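Local coordinates for protein ATP-dependent 6-phosphofructokinase isozyme 2 (Escherichia coli, PDB 3UMO) that phosphorylates D-fructose 6-phosphate to fructose 1,6-bisphosphate with ATP, the first committing step of glycolysis, and works as a homodimer, at residues L7-I18 against T31-I42. Numbering follows the deposited sequence.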
ATOM      1  N   LEU A   7      -8.888  21.287 -28.131  1.00 21.32           N
ATOM      2  CA  LEU A   7      -7.612  21.931 -27.864  1.00 22.83           C
ATOM      3  C   LEU A   7      -6.993  21.353 -26.602  1.00 21.61           C
ATOM      4  O   LEU A   7      -7.618  21.365 -25.535  1.00 22.66           O
ATOM      5  CB  LEU A   7      -7.790  23.445 -27.719  1.00 22.47           C
ATOM      6  CG  LEU A   7      -6.509  24.199 -27.363  1.00 23.04           C
ATOM      7  CD1 LEU A   7      -5.483  24.048 -28.476  1.00 23.66           C
ATOM      8  CD2 LEU A   7      -6.807  25.671 -27.094  1.00 22.49           C
ATOM      9  N   THR A   8      -5.770  20.841 -26.727  1.00 19.84           N
ATOM     10  CA  THR A   8      -5.058  20.240 -25.600  1.00 16.98           C
ATOM     11  C   THR A   8      -3.717  20.928 -25.449  1.00 22.49           C
ATOM     12  O   THR A   8      -2.776  20.625 -26.182  1.00 22.36           O
ATOM     13  CB  THR A   8      -4.807  18.740 -25.828  1.00 23.44           C
ATOM     14  OG1 THR A   8      -6.046  18.101 -26.135  1.00 22.46           O
ATOM     15  CG2 THR A   8      -4.212  18.090 -24.577  1.00 23.99           C
ATOM     16  N   LEU A   9      -3.627  21.871 -24.514  1.00 19.02           N
ATOM     17  CA  LEU A   9      -2.385  22.609 -24.337  1.00 20.61           C
ATOM     18  C   LEU A   9      -1.319  21.757 -23.666  1.00 24.14           C
ATOM     19  O   LEU A   9      -0.123  22.016 -23.815  1.00 21.29           O
ATOM     20  CB  LEU A   9      -2.624  23.898 -23.549  1.00 21.81           C
ATOM     21  CG  LEU A   9      -3.530  24.924 -24.227  1.00 23.53           C
ATOM     22  CD1 LEU A   9      -3.812  26.078 -23.278  1.00 25.92           C
ATOM     23  CD2 LEU A   9      -2.915  25.420 -25.534  1.00 24.73           C
ATOM     24  N   ALA A  10      -1.757  20.724 -22.947  1.00 22.61           N
ATOM     25  CA  ALA A  10      -0.828  19.801 -22.298  1.00 22.09           C
ATOM     26  C   ALA A  10      -1.102  18.358 -22.692  1.00 21.92           C
ATOM     27  O   ALA A  10      -1.643  17.587 -21.898  1.00 23.08           O
ATOM     28  CB  ALA A  10      -0.895  19.949 -20.780  1.00 23.30           C
ATOM     29  N   PRO A  11      -0.738  17.983 -23.927  1.00 21.94           N
ATOM     30  CA  PRO A  11      -0.905  16.582 -24.329  1.00 17.78           C
ATOM     31  C   PRO A  11       0.175  15.698 -23.719  1.00 20.74           C
ATOM     32  O   PRO A  11       1.135  16.188 -23.123  1.00 23.26           O
ATOM     33  CB  PRO A  11      -0.719  16.635 -25.843  1.00 21.46           C
ATOM     34  CG  PRO A  11       0.179  17.793 -26.069  1.00 23.25           C
ATOM     35  CD  PRO A  11      -0.189  18.811 -25.015  1.00 21.00           C
ATOM     36  N   SER A  12       0.029  14.391 -23.882  1.00 23.91           N
ATOM     37  CA  SER A  12       1.082  13.490 -23.448  1.00 26.41           C
ATOM     38  C   SER A  12       1.121  12.222 -24.279  1.00 22.75           C
ATOM     39  O   SER A  12       0.131  11.850 -24.916  1.00 25.57           O
ATOM     40  CB  SER A  12       0.931  13.145 -21.961  1.00 29.81           C
ATOM     41  OG  SER A  12      -0.313  12.527 -21.699  1.00 26.96           O
ATOM     42  N   LEU A  13       2.284  11.578 -24.283  1.00 22.26           N
ATOM     43  CA  LEU A  13       2.412  10.232 -24.821  1.00 23.57           C
ATOM     44  C   LEU A  13       2.500   9.312 -23.617  1.00 25.97           C
ATOM     45  O   LEU A  13       3.538   9.235 -22.960  1.00 28.07           O
ATOM     46  CB  LEU A  13       3.672  10.087 -25.677  1.00 26.16           C
ATOM     47  CG  LEU A  13       3.873   8.691 -26.277  1.00 26.02           C
ATOM     48  CD1 LEU A  13       2.818   8.435 -27.338  1.00 26.61           C
ATOM     49  CD2 LEU A  13       5.273   8.543 -26.865  1.00 26.32           C
ATOM     50  N   ASP A  14       1.406   8.629 -23.310  1.00 23.46           N
ATOM     51  CA  ASP A  14       1.346   7.850 -22.082  1.00 24.02           C
ATOM     52  C   ASP A  14       1.891   6.443 -22.275  1.00 25.94           C
ATOM     53  O   ASP A  14       1.716   5.832 -23.331  1.00 29.01           O
ATOM     54  CB  ASP A  14      -0.085   7.809 -21.530  1.00 24.67           C
ATOM     55  CG  ASP A  14      -0.587   9.177 -21.111  1.00 32.05           C
ATOM     56  OD1 ASP A  14       0.255  10.068 -20.863  1.00 29.53           O
ATOM     57  OD2 ASP A  14      -1.818   9.362 -21.029  1.00 30.21           O
ATOM     58  N   SER A  15       2.570   5.947 -21.249  1.00 22.39           N
ATOM     59  CA  SER A  15       3.073   4.581 -21.254  1.00 23.36           C
ATOM     60  C   SER A  15       2.199   3.745 -20.341  1.00 21.86           C
ATOM     61  O   SER A  15       1.966   4.118 -19.196  1.00 22.46           O
ATOM     62  CB  SER A  15       4.514   4.531 -20.742  1.00 30.39           C
ATOM     63  OG  SER A  15       5.416   5.114 -21.662  1.00 35.50           O
ATOM     64  N   ALA A  16       1.709   2.618 -20.844  1.00 19.54           N
ATOM     65  CA  ALA A  16       0.990   1.673 -19.999  1.00 21.36           C
ATOM     66  C   ALA A  16       1.861   0.438 -19.821  1.00 23.53           C
ATOM     67  O   ALA A  16       2.249  -0.211 -20.798  1.00 24.16           O
ATOM     68  CB  ALA A  16      -0.344   1.291 -20.619  1.00 23.49           C
ATOM     69  N   THR A  17       2.177   0.121 -18.572  1.00 19.39           N
ATOM     70  CA  THR A  17       3.040  -1.014 -18.288  1.00 20.77           C
ATOM     71  C   THR A  17       2.443  -1.928 -17.224  1.00 21.22           C
ATOM     72  O   THR A  17       1.480  -1.557 -16.534  1.00 21.33           O
ATOM     73  CB  THR A  17       4.444  -0.550 -17.851  1.00 24.37           C
ATOM     74  OG1 THR A  17       5.299  -1.689 -17.706  1.00 24.53           O
ATOM     75  CG2 THR A  17       4.379   0.210 -16.527  1.00 21.02           C
ATOM     76  N   ILE A  18       3.023  -3.118 -17.094  1.00 18.28           N
ATOM     77  CA  ILE A  18       2.535  -4.136 -16.175  1.00 18.35           C
ATOM     78  C   ILE A  18       3.669  -4.584 -15.256  1.00 17.20           C
ATOM     79  O   ILE A  18       4.816  -4.712 -15.692  1.00 20.93           O
ATOM     80  CB  ILE A  18       1.991  -5.356 -16.959  1.00 21.34           C
ATOM     81  CG1 ILE A  18       0.814  -4.936 -17.848  1.00 24.21           C
ATOM     82  CG2 ILE A  18       1.551  -6.451 -16.020  1.00 25.94           C
ATOM     83  CD1 ILE A  18       0.425  -5.992 -18.886  1.00 27.38           C
ATOM     84  N   THR A  31       6.899  -4.279 -17.657  1.00 25.52           N
ATOM     85  CA  THR A  31       6.928  -4.721 -19.047  1.00 24.07           C
ATOM     86  C   THR A  31       7.152  -3.562 -20.015  1.00 25.02           C
ATOM     87  O   THR A  31       6.931  -2.395 -19.668  1.00 22.84           O
ATOM     88  CB  THR A  31       5.637  -5.459 -19.435  1.00 25.19           C
ATOM     89  OG1 THR A  31       4.506  -4.622 -19.161  1.00 23.96           O
ATOM     90  CG2 THR A  31       5.511  -6.759 -18.653  1.00 23.54           C
ATOM     91  N   ALA A  32       7.593  -3.892 -21.227  1.00 27.21           N
ATOM     92  CA  ALA A  32       7.770  -2.899 -22.279  1.00 20.97           C
ATOM     93  C   ALA A  32       6.438  -2.184 -22.467  1.00 22.99           C
ATOM     94  O   ALA A  32       5.411  -2.827 -22.692  1.00 23.38           O
ATOM     95  CB  ALA A  32       8.195  -3.572 -23.573  1.00 30.74           C
ATOM     96  N   PRO A  33       6.449  -0.855 -22.360  1.00 22.81           N
ATOM     97  CA  PRO A  33       5.176  -0.126 -22.309  1.00 25.12           C
ATOM     98  C   PRO A  33       4.425  -0.107 -23.633  1.00 22.96           C
ATOM     99  O   PRO A  33       5.034  -0.126 -24.712  1.00 27.18           O
ATOM    100  CB  PRO A  33       5.609   1.294 -21.942  1.00 25.73           C
ATOM    101  CG  PRO A  33       7.007   1.405 -22.473  1.00 27.57           C
ATOM    102  CD  PRO A  33       7.614   0.045 -22.278  1.00 25.63           C
ATOM    103  N   VAL A  34       3.099  -0.082 -23.536  1.00 22.73           N
ATOM    104  CA  VAL A  34       2.246   0.200 -24.679  1.00 26.17           C
ATOM    105  C   VAL A  34       1.967   1.695 -24.653  1.00 26.41           C
ATOM    106  O   VAL A  34       1.543   2.226 -23.626  1.00 23.14           O
ATOM    107  CB  VAL A  34       0.914  -0.574 -24.608  1.00 27.28           C
ATOM    108  CG1 VAL A  34      -0.045  -0.080 -25.690  1.00 34.45           C
ATOM    109  CG2 VAL A  34       1.164  -2.069 -24.752  1.00 37.12           C
ATOM    110  N   PHE A  35       2.220   2.380 -25.762  1.00 24.74           N
ATOM    111  CA  PHE A  35       2.019   3.826 -25.793  1.00 21.42           C
ATOM    112  C   PHE A  35       0.612   4.184 -26.241  1.00 26.82           C
ATOM    113  O   PHE A  35       0.032   3.522 -27.101  1.00 27.39           O
ATOM    114  CB  PHE A  35       3.055   4.507 -26.690  1.00 22.09           C
ATOM    115  CG  PHE A  35       4.471   4.263 -26.255  1.00 29.78           C
ATOM    116  CD1 PHE A  35       4.955   4.836 -25.094  1.00 24.58           C
ATOM    117  CD2 PHE A  35       5.314   3.446 -26.997  1.00 36.85           C
ATOM    118  CE1 PHE A  35       6.259   4.614 -24.674  1.00 30.20           C
ATOM    119  CE2 PHE A  35       6.621   3.213 -26.582  1.00 40.07           C
ATOM    120  CZ  PHE A  35       7.093   3.802 -25.417  1.00 31.65           C
ATOM    121  N   GLU A  36       0.061   5.229 -25.637  1.00 23.14           N
ATOM    122  CA  GLU A  36      -1.274   5.688 -26.004  1.00 27.21           C
ATOM    123  C   GLU A  36      -1.340   7.208 -25.919  1.00 20.15           C
ATOM    124  O   GLU A  36      -0.584   7.830 -25.163  1.00 24.53           O
ATOM    125  CB  GLU A  36      -2.336   5.055 -25.098  1.00 33.47           C
ATOM    126  CG  GLU A  36      -2.423   5.675 -23.715  1.00 44.08           C
ATOM    127  CD  GLU A  36      -3.094   4.760 -22.703  1.00 58.82           C
ATOM    128  OE1 GLU A  36      -3.288   3.563 -23.007  1.00 57.64           O
ATOM    129  OE2 GLU A  36      -3.419   5.243 -21.596  1.00 65.17           O
ATOM    130  N   PRO A  37      -2.240   7.814 -26.709  1.00 26.59           N
ATOM    131  CA  PRO A  37      -2.425   9.266 -26.651  1.00 26.72           C
ATOM    132  C   PRO A  37      -2.985   9.706 -25.306  1.00 25.93           C
ATOM    133  O   PRO A  37      -3.864   9.053 -24.742  1.00 31.19           O
ATOM    134  CB  PRO A  37      -3.450   9.532 -27.760  1.00 27.12           C
ATOM    135  CG  PRO A  37      -3.299   8.380 -28.701  1.00 31.01           C
ATOM    136  CD  PRO A  37      -3.016   7.208 -27.808  1.00 25.83           C
ATOM    137  N   GLY A  38      -2.467  10.810 -24.790  1.00 27.28           N
ATOM    138  CA  GLY A  38      -2.947  11.333 -23.528  1.00 26.51           C
ATOM    139  C   GLY A  38      -3.301  12.794 -23.665  1.00 23.33           C
ATOM    140  O   GLY A  38      -2.804  13.478 -24.560  1.00 23.08           O
ATOM    141  N   GLY A  39      -4.167  13.274 -22.782  1.00 20.27           N
ATOM    142  CA  GLY A  39      -4.545  14.674 -22.799  1.00 23.57           C
ATOM    143  C   GLY A  39      -6.042  14.827 -22.928  1.00 23.18           C
ATOM    144  O   GLY A  39      -6.694  14.033 -23.611  1.00 23.51           O
ATOM    145  N   GLY A  40      -6.579  15.856 -22.274  1.00 18.60           N
ATOM    146  CA  GLY A  40      -8.013  16.068 -22.204  1.00 21.53           C
ATOM    147  C   GLY A  40      -8.689  16.173 -23.555  1.00 19.34           C
ATOM    148  O   GLY A  40      -9.515  15.327 -23.904  1.00 20.17           O
ATOM    149  N   GLY A  41      -8.339  17.209 -24.312  1.00 18.06           N
ATOM    150  CA  GLY A  41      -8.926  17.443 -25.621  1.00 21.38           C
ATOM    151  C   GLY A  41      -8.669  16.295 -26.577  1.00 21.66           C
ATOM    152  O   GLY A  41      -9.529  15.949 -27.385  1.00 19.95           O
ATOM    153  N   ILE A  42      -7.487  15.692 -26.485  1.00 19.55           N
ATOM    154  CA  ILE A  42      -7.174  14.548 -27.333  1.00 20.82           C
ATOM    155  C   ILE A  42      -8.127  13.391 -27.048  1.00 20.69           C
ATOM    156  O   ILE A  42      -8.660  12.771 -27.971  1.00 22.09           O
ATOM    157  CB  ILE A  42      -5.700  14.115 -27.180  1.00 18.40           C
ATOM    158  CG1 ILE A  42      -4.802  15.070 -27.968  1.00 21.25           C
ATOM    159  CG2 ILE A  42      -5.501  12.684 -27.682  1.00 20.72           C
ATOM    160  CD1 ILE A  42      -3.320  14.863 -27.730  1.00 23.60           C
TER
HETATM  161  O   HOH W   1      -4.351  17.718 -21.112  1.00 23.64           O
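S12, D14 and A16 pair with G38, E36 and V34 as antiparallel hydrogen-bonded pairs of strands 12-18 and 34-38, neighbours in the small sheet that serves as the lid of ribokinase-family sugar kinases. Each pair exchanges two backbone bonds; the D14 N to E36 O bond is 2.8 Å long. Toward the end of strand 12-18, T17 OG1 donates to T31 O at 2.6 Å, and I18 N donates to T31 OG1.

Substrate-binding residues gather at the other end. S12 OG, turned between its own N and carbonyl carbon (chi1 59°), gives a 2.7 Å bond to the syn side of D14 OD1, which also accepts from N92 N. D14 OD2 lies 3.4 Å from G38 CA, where any CB would clash with both S12 OG and D14 OD2. An alanine in place of D14 would probably leave S12 OG and N92 N without their shared acceptor and set the serine hydroxyl free to turn.

On the face carrying L13, S15 and F35, L13 CD1 packs 4.0 Å from F35 CB, while W88 of the second subunit meets the F35 ring and packs on L13.

G39, at the N-cap, leads into helix 40-50, whose first turn lies against T8. A water bridges A10 O and G40 N, and I42 N makes a weak, bent bond of 2.8 Å to T8 OG1, with an angle of 117° at the hydrogen.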